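Local coordinates for ADP compounds hydrolase nudE (Escherichia coli, PDB 1VHZ), which hydrolyses ADP-ribose, Ap3A, Ap2A and NADH as a magnesium-dependent Nudix enzyme and forms a homodimer, at the interface of chains A and B. Residues are numbered along the deposited sequence; one frame, centred on the assembly and turned at random. Chains: chain A/B, ADP compounds hydrolase nudE.

Contact 1: the interface of chains A and B. Residues chain A 119, 122-123, 125; chain B 71-72.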
loop_
_atom_site.group_PDB
_atom_site.type_symbol
_atom_site.label_atom_id
_atom_site.label_comp_id
_atom_site.label_asym_id
_atom_site.label_seq_id
_atom_site.Cartn_x
_atom_site.Cartn_y
_atom_site.Cartn_z
ATOM N N PRO A 119 7.297 2.236 -3.310
ATOM C CA PRO A 119 8.281 3.203 -3.738
ATOM C C PRO A 119 9.185 2.752 -4.860
ATOM O O PRO A 119 9.969 3.531 -5.424
ATOM C CB PRO A 119 9.066 3.542 -2.476
ATOM C CG PRO A 119 8.871 2.371 -1.576
ATOM C CD PRO A 119 7.502 1.831 -1.895
ATOM N N PHE A 122 6.440 4.095 -7.511
ATOM C CA PHE A 122 5.759 5.360 -7.241
ATOM C C PHE A 122 6.416 6.102 -6.085
ATOM O O PHE A 122 6.922 5.459 -5.154
ATOM C CB PHE A 122 4.280 5.137 -6.875
ATOM C CG PHE A 122 3.576 4.113 -7.719
ATOM C CD1 PHE A 122 3.514 2.789 -7.307
ATOM C CD2 PHE A 122 3.009 4.456 -8.934
ATOM C CE1 PHE A 122 2.887 1.830 -8.086
ATOM C CE2 PHE A 122 2.385 3.502 -9.715
ATOM C CZ PHE A 122 2.329 2.187 -9.294
ATOM N N SER A 123 6.329 7.419 -6.068
ATOM C CA SER A 123 6.919 8.191 -4.978
ATOM C C SER A 123 5.857 8.849 -4.102
ATOM O O SER A 123 6.194 9.660 -3.221
ATOM C CB SER A 123 7.822 9.283 -5.576
ATOM O OG SER A 123 7.024 10.128 -6.403
ATOM N N LYS A 125 3.090 9.737 -1.198
ATOM C CA LYS A 125 2.969 9.588 0.227
ATOM C C LYS A 125 1.492 9.754 0.639
ATOM O O LYS A 125 0.794 10.602 0.088
ATOM C CB LYS A 125 3.721 10.639 1.044
ATOM C CG LYS A 125 5.123 10.973 0.628
ATOM C CD LYS A 125 6.104 9.870 0.972
ATOM C CE LYS A 125 7.527 10.322 0.617
ATOM N NZ LYS A 125 8.335 9.144 0.198
ATOM N N GLY B 71 11.598 4.700 -7.496
ATOM C CA GLY B 71 10.521 5.688 -7.408
ATOM C C GLY B 71 10.868 6.792 -6.423
ATOM O O GLY B 71 10.556 7.960 -6.644
ATOM N N THR B 72 11.462 6.444 -5.284
ATOM C CA THR B 72 11.832 7.473 -4.312
ATOM C C THR B 72 13.341 7.693 -4.343
ATOM O O THR B 72 13.839 8.474 -3.544
ATOM C CB THR B 72 11.434 7.042 -2.875
ATOM O OG1 THR B 72 11.957 5.727 -2.635
ATOM C CG2 THR B 72 9.930 7.009 -2.725
#
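The carbonyl of A:Pro119 faces the backbone of B:Gly71 and B:Thr72, where the B:Thr72 N to A:Pro119 O separation of 3.3 Å, bent to 125° at the hydrogen, makes only a weak hydrogen bond. The shorter pair, A:Pro119 O to B:Gly71 N at 2.9 Å, is not a bond, because that N-H points elsewhere. This is a loop-against-loop patch of the two-fold Nudix dimer, and B:Thr72 is central to its side-chain packing, with both CG2 and OG1 near A:Pro119 CB. The methyl CG2 lies 3.6 Å from A:Pro119 CB, on the pyrrolidine ring, and 3.9 Å from A:Ser123 CA. A chi1 of 51° wedges OG1 between its own backbone N and carbonyl carbon and lets CG2 reach A:Ser123. A serine at B:Thr72 would probably leave A:Pro119 CB and A:Ser123 CA without their methyl partner and open a small gap between the loops. A:Lys125, at the start of strand 125-132, slants across the same threonine, bending at chi2 and chi4 to bring its side-chain NZ to 4.0 Å from B:Thr72 CG2, a methyl contact and not a polar link. The A:Ser123 CB methylene lies against the B:Gly71 carbonyl, its distance to B:Gly71 O being 3.2 Å.

Contact 2: the interface of chains A and B. Residues chain A 115, 169, 173, 177; chain B 168-169, 172-173.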
loop_
_atom_site.group_PDB
_atom_site.type_symbol
_atom_site.label_atom_id
_atom_site.label_comp_id
_atom_site.label_asym_id
_atom_site.label_seq_id
_atom_site.Cartn_x
_atom_site.Cartn_y
_atom_site.Cartn_z
ATOM N N LEU A 115 2.835 7.610 5.123
ATOM C CA LEU A 115 3.307 6.358 4.528
ATOM C C LEU A 115 3.578 6.462 3.036
ATOM O O LEU A 115 2.863 7.159 2.339
ATOM C CB LEU A 115 2.200 5.313 4.703
ATOM C CG LEU A 115 2.208 4.272 5.783
ATOM C CD1 LEU A 115 3.001 4.607 7.029
ATOM C CD2 LEU A 115 0.767 3.906 6.167
ATOM N N ALA A 169 -3.964 -2.362 1.618
ATOM C CA ALA A 169 -2.836 -1.997 2.459
ATOM C C ALA A 169 -2.916 -0.686 3.205
ATOM O O ALA A 169 -2.428 -0.643 4.364
ATOM C CB ALA A 169 -1.496 -2.088 1.717
ATOM N N SER A 173 -3.255 -0.608 7.267
ATOM C CA SER A 173 -2.250 0.130 8.017
ATOM C C SER A 173 -2.927 1.169 8.921
ATOM O O SER A 173 -2.617 1.256 10.100
ATOM C CB SER A 173 -1.342 0.937 7.050
ATOM O OG SER A 173 -0.506 0.063 6.340
ATOM N N LEU A 177 -2.980 1.505 13.022
ATOM C CA LEU A 177 -2.347 2.693 13.598
ATOM C C LEU A 177 -3.314 3.457 14.497
ATOM O O LEU A 177 -2.940 3.924 15.571
ATOM C CB LEU A 177 -1.768 3.606 12.510
ATOM C CG LEU A 177 -0.512 3.038 11.812
ATOM C CD1 LEU A 177 -0.298 3.716 10.470
ATOM C CD2 LEU A 177 0.720 3.145 12.699
ATOM N N GLU B 168 6.078 1.975 4.663
ATOM C CA GLU B 168 5.388 1.723 3.408
ATOM C C GLU B 168 4.157 0.873 3.736
ATOM O O GLU B 168 4.207 -0.018 4.597
ATOM C CB GLU B 168 6.349 1.067 2.426
ATOM C CG GLU B 168 5.773 0.873 1.031
ATOM C CD GLU B 168 5.006 -0.426 0.864
ATOM O OE1 GLU B 168 5.071 -1.312 1.744
ATOM O OE2 GLU B 168 4.342 -0.566 -0.182
ATOM N N ALA B 169 3.029 1.142 3.117
ATOM C CA ALA B 169 1.774 0.480 3.479
ATOM C C ALA B 169 1.801 -1.018 3.591
ATOM O O ALA B 169 1.128 -1.536 4.500
ATOM C CB ALA B 169 0.633 0.975 2.598
ATOM N N VAL B 172 3.993 -2.059 6.708
ATOM C CA VAL B 172 3.281 -1.700 7.936
ATOM C C VAL B 172 2.143 -2.665 8.215
ATOM O O VAL B 172 2.012 -3.165 9.332
ATOM C CB VAL B 172 2.825 -0.230 7.938
ATOM C CG1 VAL B 172 1.989 0.096 9.171
ATOM C CG2 VAL B 172 4.065 0.693 7.963
ATOM N N SER B 173 1.357 -2.987 7.198
ATOM C CA SER B 173 0.261 -3.933 7.315
ATOM C C SER B 173 0.809 -5.296 7.742
ATOM O O SER B 173 0.250 -5.911 8.632
ATOM C CB SER B 173 -0.442 -4.145 5.951
ATOM O OG SER B 173 -1.150 -2.992 5.590
#
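A:Ser173 and B:Ser173 meet across the two-fold axis of this Nudix-family homodimer, where the first turns of the C-terminal helices, 169-184 in chain A and 169-183 in chain B, face each other. The tight part is a cluster of serine hydroxyls and helix carbonyls. A:Ser173 OG and B:Ser173 OG are hydrogen-bonded at 3.2 Å, with the donor not decided. Each hydroxyl also bonds back one turn to its own helix, as shown by A:Ser173 OG to A:Ala169 O at 2.8 Å, where the hydroxyl is tilted 23° from the carbonyl plane. A chi1 of -71° sets A:Ser173 OG beside its backbone N, opposite the carbonyl carbon, for this backward reach. A hydrogen bond can also cross to the partner's helix, A:Ser173 OG to B:Ala169 O being 2.9 Å, with its twin at the same length. Each hydroxyl has more acceptors in reach than hydrogens to donate, so the pattern may interchange; the hydrogens are not seen. The methyls of A:Ala169 and B:Ala169 close one flank, CB to CB at 3.8 Å. Packing is looser toward A:Leu115 and A:Leu177. B:Val172 still places its CG1 at 4.0 Å from A:Ser173 CB, but its other branch, CG2, only grazes A:Leu115 CD1 at 4.2 Å. A:Leu177, a turn farther along the helix, is more distant, its CD1 lying 4.5 Å from B:Val172 CG1.

Contact 3: the interface of chains A and B. Residues chain A 24, 44, 122; chain B 24, 44, 122.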
loop_
_atom_site.group_PDB
_atom_site.type_symbol
_atom_site.label_atom_id
_atom_site.label_comp_id
_atom_site.label_asym_id
_atom_site.label_seq_id
_atom_site.Cartn_x
_atom_site.Cartn_y
_atom_site.Cartn_z
ATOM N N PHE A 24 -1.402 9.367 -16.167
ATOM C CA PHE A 24 -0.122 8.752 -15.897
ATOM C C PHE A 24 1.023 9.170 -16.802
ATOM O O PHE A 24 0.882 9.318 -18.013
ATOM C CB PHE A 24 -0.228 7.209 -16.042
ATOM C CG PHE A 24 -1.154 6.594 -15.037
ATOM C CD1 PHE A 24 -0.733 6.355 -13.738
ATOM C CD2 PHE A 24 -2.458 6.283 -15.383
ATOM C CE1 PHE A 24 -1.595 5.790 -12.816
ATOM C CE2 PHE A 24 -3.321 5.723 -14.467
ATOM C CZ PHE A 24 -2.891 5.475 -13.179
ATOM N N MET A 44 6.732 5.701 -12.309
ATOM C CA MET A 44 5.786 6.792 -12.551
ATOM C C MET A 44 6.523 8.093 -12.240
ATOM O O MET A 44 7.360 8.110 -11.328
ATOM C CB MET A 44 4.519 6.620 -11.731
ATOM C CG MET A 44 3.287 6.625 -12.652
ATOM S SD MET A 44 3.204 5.121 -13.619
ATOM C CE MET A 44 2.739 5.729 -15.223
ATOM N N PHE A 122 6.440 4.095 -7.511
ATOM C CA PHE A 122 5.759 5.360 -7.241
ATOM C C PHE A 122 6.416 6.102 -6.085
ATOM O O PHE A 122 6.922 5.459 -5.154
ATOM C CB PHE A 122 4.280 5.137 -6.875
ATOM C CG PHE A 122 3.576 4.113 -7.719
ATOM C CD1 PHE A 122 3.514 2.789 -7.307
ATOM C CD2 PHE A 122 3.009 4.456 -8.934
ATOM C CE1 PHE A 122 2.887 1.830 -8.086
ATOM C CE2 PHE A 122 2.385 3.502 -9.715
ATOM C CZ PHE A 122 2.329 2.187 -9.294
ATOM N N PHE B 24 4.232 -1.069 -18.109
ATOM C CA PHE B 24 2.914 -0.529 -17.815
ATOM C C PHE B 24 2.002 -0.410 -19.031
ATOM O O PHE B 24 2.419 -0.027 -20.122
ATOM C CB PHE B 24 3.039 0.865 -17.195
ATOM C CG PHE B 24 3.755 0.972 -15.889
ATOM C CD1 PHE B 24 3.086 0.811 -14.686
ATOM C CD2 PHE B 24 5.115 1.250 -15.849
ATOM C CE1 PHE B 24 3.753 0.912 -13.477
ATOM C CE2 PHE B 24 5.787 1.356 -14.645
ATOM C CZ PHE B 24 5.104 1.188 -13.454
ATOM N N MET B 44 -4.696 0.794 -14.684
ATOM C CA MET B 44 -3.629 -0.101 -15.123
ATOM C C MET B 44 -4.307 -1.368 -15.620
ATOM O O MET B 44 -5.240 -1.818 -14.936
ATOM C CB MET B 44 -2.731 -0.384 -13.913
ATOM C CG MET B 44 -1.254 -0.260 -14.257
ATOM S SD MET B 44 -0.932 1.166 -15.309
ATOM C CE MET B 44 -0.631 2.429 -14.072
ATOM N N PHE B 122 -5.223 -0.099 -9.709
ATOM C CA PHE B 122 -4.555 -1.393 -9.901
ATOM C C PHE B 122 -5.433 -2.530 -9.418
ATOM O O PHE B 122 -6.379 -2.291 -8.660
ATOM C CB PHE B 122 -3.204 -1.404 -9.154
ATOM C CG PHE B 122 -2.453 -0.105 -9.306
ATOM C CD1 PHE B 122 -2.599 0.905 -8.371
ATOM C CD2 PHE B 122 -1.671 0.137 -10.423
ATOM C CE1 PHE B 122 -1.948 2.119 -8.527
ATOM C CE2 PHE B 122 -1.017 1.344 -10.582
ATOM C CZ PHE B 122 -1.155 2.341 -9.634
#
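An aromatic and methionine cluster on the two-fold axis of the Nudix dimer joins A:Phe122 and B:Phe122, which lie in the loops between strands 108-116 and 125-132, to A:Met44 and B:Met44 at the ends of strands 38-44 and to A:Phe24 and B:Phe24 in the loops before strands 25-32. The rings of A:Phe122 and B:Phe122 come from opposite directions and meet edge-to-face: their planes are inclined at 58° and their centroids lie 5.3 Å apart. The touching atoms are at the ends of the rings remote from their CB atoms, with A:Phe122 CZ and B:Phe122 CZ at 3.5 Å and each CZ also near the CE2 of the other ring. In both chains chi1 is -42°, which puts CG beside the backbone N and opposite the carbonyl carbon and aims the ring at the partner.

The methionine and phenylalanine pairs are less symmetric. B:Met44, bent at chi2 and chi3, lays its terminal methyl CE over a face of the A:Phe24 ring, 3.9 Å from the centroid and displaced toward the rim, as a CH-pi contact. Its nearest ring atom is A:Phe24 CE1, 3.7 Å from B:Met44 CE. On the twin side the thioether is turned differently, chi3 being -138° in A:Met44, and the sulfur rather than the methyl faces the ring. A:Met44 SD lies 4.2 Å from B:Phe24 CE1, again over the rim.

Contact 4: the interface of chains A and B. Residues chain A 18-19, 26, 42; chain B 20-22, 24.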
loop_
_atom_site.group_PDB
_atom_site.type_symbol
_atom_site.label_atom_id
_atom_site.label_comp_id
_atom_site.label_asym_id
_atom_site.label_seq_id
_atom_site.Cartn_x
_atom_site.Cartn_y
_atom_site.Cartn_z
ATOM N N VAL A 18 8.524 7.929 -21.310
ATOM C CA VAL A 18 8.357 6.960 -22.397
ATOM C C VAL A 18 6.922 6.611 -22.685
ATOM O O VAL A 18 6.637 5.795 -23.572
ATOM C CB VAL A 18 9.204 5.719 -22.029
ATOM C CG1 VAL A 18 8.471 4.801 -21.069
ATOM C CG2 VAL A 18 9.685 4.972 -23.250
ATOM N N ALA A 19 5.994 7.189 -21.931
ATOM C CA ALA A 19 4.572 6.922 -22.121
ATOM C C ALA A 19 3.761 7.859 -21.232
ATOM O O ALA A 19 4.100 8.097 -20.074
ATOM C CB ALA A 19 4.233 5.468 -21.884
ATOM N N VAL A 26 4.795 7.717 -17.401
ATOM C CA VAL A 26 5.821 6.725 -17.125
ATOM C C VAL A 26 7.171 7.093 -17.717
ATOM O O VAL A 26 7.343 7.497 -18.859
ATOM C CB VAL A 26 5.388 5.302 -17.479
ATOM C CG1 VAL A 26 4.406 5.287 -18.634
ATOM C CG2 VAL A 26 6.567 4.375 -17.769
ATOM N N GLU A 42 11.656 1.271 -14.886
ATOM C CA GLU A 42 10.526 2.119 -15.267
ATOM C C GLU A 42 9.794 2.531 -13.989
ATOM O O GLU A 42 9.757 1.760 -13.032
ATOM C CB GLU A 42 9.588 1.434 -16.232
ATOM C CG GLU A 42 10.042 1.428 -17.677
ATOM C CD GLU A 42 8.939 1.008 -18.628
ATOM O OE1 GLU A 42 7.884 0.544 -18.139
ATOM O OE2 GLU A 42 9.142 1.147 -19.849
ATOM N N ARG B 20 1.279 2.606 -23.400
ATOM C CA ARG B 20 2.001 1.401 -23.037
ATOM C C ARG B 20 3.504 1.622 -22.966
ATOM O O ARG B 20 4.121 2.306 -23.764
ATOM C CB ARG B 20 1.650 0.201 -23.905
ATOM C CG ARG B 20 1.286 0.454 -25.337
ATOM C CD ARG B 20 1.046 -0.794 -26.150
ATOM N NE ARG B 20 -0.343 -1.002 -26.524
ATOM C CZ ARG B 20 -1.114 -1.990 -26.086
ATOM N NH1 ARG B 20 -0.636 -2.897 -25.239
ATOM N NH2 ARG B 20 -2.371 -2.085 -26.498
ATOM N N SER B 21 4.081 1.083 -21.900
ATOM C CA SER B 21 5.515 1.128 -21.645
ATOM C C SER B 21 5.963 -0.326 -21.470
ATOM O O SER B 21 5.111 -1.216 -21.422
ATOM C CB SER B 21 5.873 1.918 -20.395
ATOM O OG SER B 21 5.531 1.162 -19.229
ATOM N N ARG B 22 7.247 -0.560 -21.253
ATOM C CA ARG B 22 7.692 -1.946 -21.084
ATOM C C ARG B 22 6.938 -2.646 -19.970
ATOM O O ARG B 22 6.452 -3.771 -20.145
ATOM C CB ARG B 22 9.204 -2.013 -20.883
ATOM C CG ARG B 22 9.788 -3.404 -21.126
ATOM C CD ARG B 22 11.273 -3.322 -21.470
ATOM N NE ARG B 22 11.994 -2.519 -20.486
ATOM C CZ ARG B 22 12.239 -2.903 -19.238
ATOM N NH1 ARG B 22 11.830 -4.087 -18.796
ATOM N NH2 ARG B 22 12.894 -2.080 -18.426
ATOM N N PHE B 24 4.232 -1.069 -18.109
ATOM C CA PHE B 24 2.914 -0.529 -17.815
ATOM C C PHE B 24 2.002 -0.410 -19.031
ATOM O O PHE B 24 2.419 -0.027 -20.122
ATOM C CB PHE B 24 3.039 0.865 -17.195
ATOM C CG PHE B 24 3.755 0.972 -15.889
ATOM C CD1 PHE B 24 3.086 0.811 -14.686
ATOM C CD2 PHE B 24 5.115 1.250 -15.849
ATOM C CE1 PHE B 24 3.753 0.912 -13.477
ATOM C CE2 PHE B 24 5.787 1.356 -14.645
ATOM C CZ PHE B 24 5.104 1.188 -13.454
#
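Strand and turn elements of the two chains interlock here in the homodimer interface, where A:Glu42, a residue that binds substrate, is held by the B:Ser21 turn of the partner; dimer formation is thereby likely to help shape the substrate pocket. Extended beyond CG (chi2 -167°), A:Glu42 carries its carboxylate to that turn, and both oxygens are used. B:Ser21 OG donates to A:Glu42 OE1 at 2.7 Å, on the syn side but 33° out of the carboxylate plane. The amide B:Arg22 N donates to A:Glu42 OE2 at 2.9 Å, also syn and nearer to the plane, at 18°. Two partners from adjacent residues should restrain rotation of the carboxylate. The serine hydroxyl is itself positioned by B:Phe24 N, which bonds to B:Ser21 OG at 2.8 Å. An alanine in place of A:Glu42 would probably leave the B:Ser21 hydroxyl and the B:Arg22 amide without this carboxylate as acceptor and free the turn to shift. Beside the bonds, A:Val26 CG2 packs on B:Ser21 CB at 3.7 Å. In the fold, the A:Val18, A:Val26 and A:Glu42 positions belong to strands 11-20, 25-32 and 38-44, while B:Ser21 to B:Phe24 lie in the turn between B strands 11-20 and 25-32.

Measured between the centres of their C-alpha atoms, contact 3 and contact 4 are about 9 Å apart and share B:Phe24, while contact 1 lies about 11 Å from contact 3 and shares A:Phe122 with it. Contact 2 lies at the other end, about 14 Å from contact 1 and 27 Å from contact 4. The four thus run from the C-terminal helices to the N-terminal strands. Contacts 1 and 4 recur with the chains exchanged, while contact 3 straddles the axis. Contact 4 involves the substrate-binding A:Glu42, and the loop of contacts 1 and 3 contains substrate-binding A:Ser120, so dimerisation probably supports the active site.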